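Local coordinates for GH5 (Bacteroidetes bacterium AC2a, PDB 4YHE), which probably hydrolyses beta-1,4-glucosidic bonds of cellulose and related glucans as a family 5 glycoside hydrolase with a TIM-barrel fold, at residues Arg78-Leu81 / Asp82-Glu86. Sequence-based numbering, arbitrary orientation.
Sequences RGWL and DRVDE
Asp82 lies one helical turn on from Arg78 and shows how an i to i+4 pair of opposite charges can meet through water instead of in a salt bridge. Its carboxylate folds back over the preceding turn, because CG stands anti to its own carbonyl carbon and beside the backbone N (chi1 -75°). There OD1 rests 3.4 Å from the aliphatic CG of Arg78, while OD2 stays 4.5 Å from Arg78 NE, beyond a salt bridge. One water closes that gap, donating to Asp82 OD2 at 2.7 Å and accepting from Arg78 NE at 3.2 Å. The guanidinium and carboxylate planes are turned 33° apart, and OD1 is also held by a salt bridge to Arg149 of helix 129-149. An asparagine here would probably cost Arg149 one of its two aspartate partners and remove the negative charge near Arg78, even if some polar contacts survived.

Beneath this pair runs ordinary helical bonding. Asp82 N donates to Arg78 O at 2.8 Å, Asp85 N to Leu81 O at 2.9 Å, and Val84 N bonds to Trp80 O.

Leu81 and Trp80 belong to buried parts of the helix. Beside the bond from Asp85 N, Asp85 CB lies 3.4 Å from Leu81 O. The side chain of Leu81 touches Arg149, whose NE is also salt-bridged to Asp85 OD2, making this arginine a common partner of Asp82 and Asp85. On Val84, CG2 lies 3.6 Å from Trp80 O and brushes the indole obliquely; the ring itself stacks with His67 and meets Trp64 nearly at right angles.

Buried residues and charged flank thus share the opening turns of helix 78-93, the helical crossover between parallel strands 57-60 and 97-101 in a beta-alpha-beta unit of the TIM barrel.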
loop_
_atom_site.group_PDB
_atom_site.type_symbol
_atom_site.label_atom_id
_atom_site.label_comp_id
_atom_site.label_asym_id
_atom_site.label_seq_id
_atom_site.Cartn_x
_atom_site.Cartn_y
_atom_site.Cartn_z
ATOM N N ARG A 78 8.188 -22.241 -9.311
ATOM C CA ARG A 78 9.376 -21.444 -9.664
ATOM C C ARG A 78 9.128 -20.385 -10.702
ATOM O O ARG A 78 9.706 -19.306 -10.630
ATOM C CB ARG A 78 10.528 -22.313 -10.177
ATOM C CG ARG A 78 11.762 -21.464 -10.488
ATOM C CD ARG A 78 13.040 -22.160 -10.111
ATOM N NE ARG A 78 13.669 -22.789 -11.258
ATOM C CZ ARG A 78 14.572 -23.764 -11.173
ATOM N NH1 ARG A 78 14.947 -24.243 -9.990
ATOM N NH2 ARG A 78 15.096 -24.272 -12.281
ATOM N N GLY A 79 8.307 -20.677 -11.703
ATOM C CA GLY A 79 8.033 -19.689 -12.743
ATOM C C GLY A 79 7.415 -18.416 -12.180
ATOM O O GLY A 79 7.734 -17.294 -12.612
ATOM N N TRP A 80 6.542 -18.578 -11.190
ATOM C CA TRP A 80 5.872 -17.415 -10.569
ATOM C C TRP A 80 6.881 -16.578 -9.807
ATOM O O TRP A 80 6.969 -15.360 -10.007
ATOM C CB TRP A 80 4.752 -17.870 -9.649
ATOM C CG TRP A 80 3.926 -16.761 -9.123
ATOM C CD1 TRP A 80 3.849 -16.338 -7.824
ATOM C CD2 TRP A 80 3.023 -15.951 -9.862
ATOM N NE1 TRP A 80 2.974 -15.286 -7.727
ATOM C CE2 TRP A 80 2.444 -15.034 -8.960
ATOM C CE3 TRP A 80 2.666 -15.879 -11.211
ATOM C CZ2 TRP A 80 1.526 -14.079 -9.360
ATOM C CZ3 TRP A 80 1.742 -14.930 -11.600
ATOM C CH2 TRP A 80 1.175 -14.056 -10.682
ATOM N N LEU A 81 7.681 -17.246 -8.968
ATOM C CA LEU A 81 8.707 -16.573 -8.187
ATOM C C LEU A 81 9.747 -15.901 -9.112
ATOM O O LEU A 81 10.218 -14.810 -8.830
ATOM C CB LEU A 81 9.367 -17.558 -7.217
ATOM C CG LEU A 81 10.372 -17.000 -6.219
ATOM C CD1 LEU A 81 9.767 -15.854 -5.430
ATOM C CD2 LEU A 81 10.813 -18.092 -5.262
ATOM N N ASP A 82 10.053 -16.536 -10.241
ATOM C CA ASP A 82 10.934 -15.966 -11.280
ATOM C C ASP A 82 10.442 -14.626 -11.810
ATOM O O ASP A 82 11.225 -13.698 -12.021
ATOM C CB ASP A 82 11.061 -16.922 -12.501
ATOM C CG ASP A 82 11.968 -18.151 -12.270
ATOM O OD1 ASP A 82 12.682 -18.252 -11.271
ATOM O OD2 ASP A 82 11.943 -19.051 -13.128
ATOM N N ARG A 83 9.137 -14.535 -12.063
ATOM C CA ARG A 83 8.558 -13.309 -12.591
ATOM C C ARG A 83 8.601 -12.192 -11.554
ATOM O O ARG A 83 8.965 -11.061 -11.878
ATOM C CB ARG A 83 7.133 -13.562 -13.068
ATOM C CG ARG A 83 6.405 -12.356 -13.606
ATOM C CD ARG A 83 7.132 -11.700 -14.767
ATOM N NE ARG A 83 6.328 -10.616 -15.335
ATOM C CZ ARG A 83 6.800 -9.699 -16.174
ATOM N NH1 ARG A 83 8.064 -9.743 -16.557
ATOM N NH2 ARG A 83 6.010 -8.763 -16.657
ATOM N N VAL A 84 8.266 -12.522 -10.307
ATOM C CA VAL A 84 8.408 -11.569 -9.203
ATOM C C VAL A 84 9.863 -11.090 -9.139
ATOM O O VAL A 84 10.113 -9.871 -9.106
ATOM C CB VAL A 84 7.990 -12.140 -7.836
ATOM C CG1 VAL A 84 8.220 -11.089 -6.744
ATOM C CG2 VAL A 84 6.543 -12.565 -7.851
ATOM N N ASP A 85 10.805 -12.045 -9.205
ATOM C CA ASP A 85 12.255 -11.749 -9.230
ATOM C C ASP A 85 12.613 -10.809 -10.368
ATOM O O ASP A 85 13.339 -9.828 -10.176
ATOM C CB ASP A 85 13.038 -13.080 -9.359
ATOM C CG ASP A 85 14.528 -12.970 -9.039
ATOM O OD1 ASP A 85 15.105 -11.870 -8.946
ATOM O OD2 ASP A 85 15.120 -14.069 -8.891
ATOM N N GLU A 86 12.097 -11.100 -11.556
ATOM C CA GLU A 86 12.393 -10.269 -12.737
ATOM C C GLU A 86 11.863 -8.849 -12.610
ATOM O O GLU A 86 12.571 -7.874 -12.904
ATOM C CB GLU A 86 11.832 -10.913 -14.022
ATOM C CG GLU A 86 12.698 -12.041 -14.574
ATOM C CD GLU A 86 13.436 -11.683 -15.882
ATOM O OE1 GLU A 86 12.834 -11.076 -16.817
ATOM O OE2 GLU A 86 14.631 -12.044 -15.982
HETATM O O HOH W 1 13.546 -21.067 -13.957
#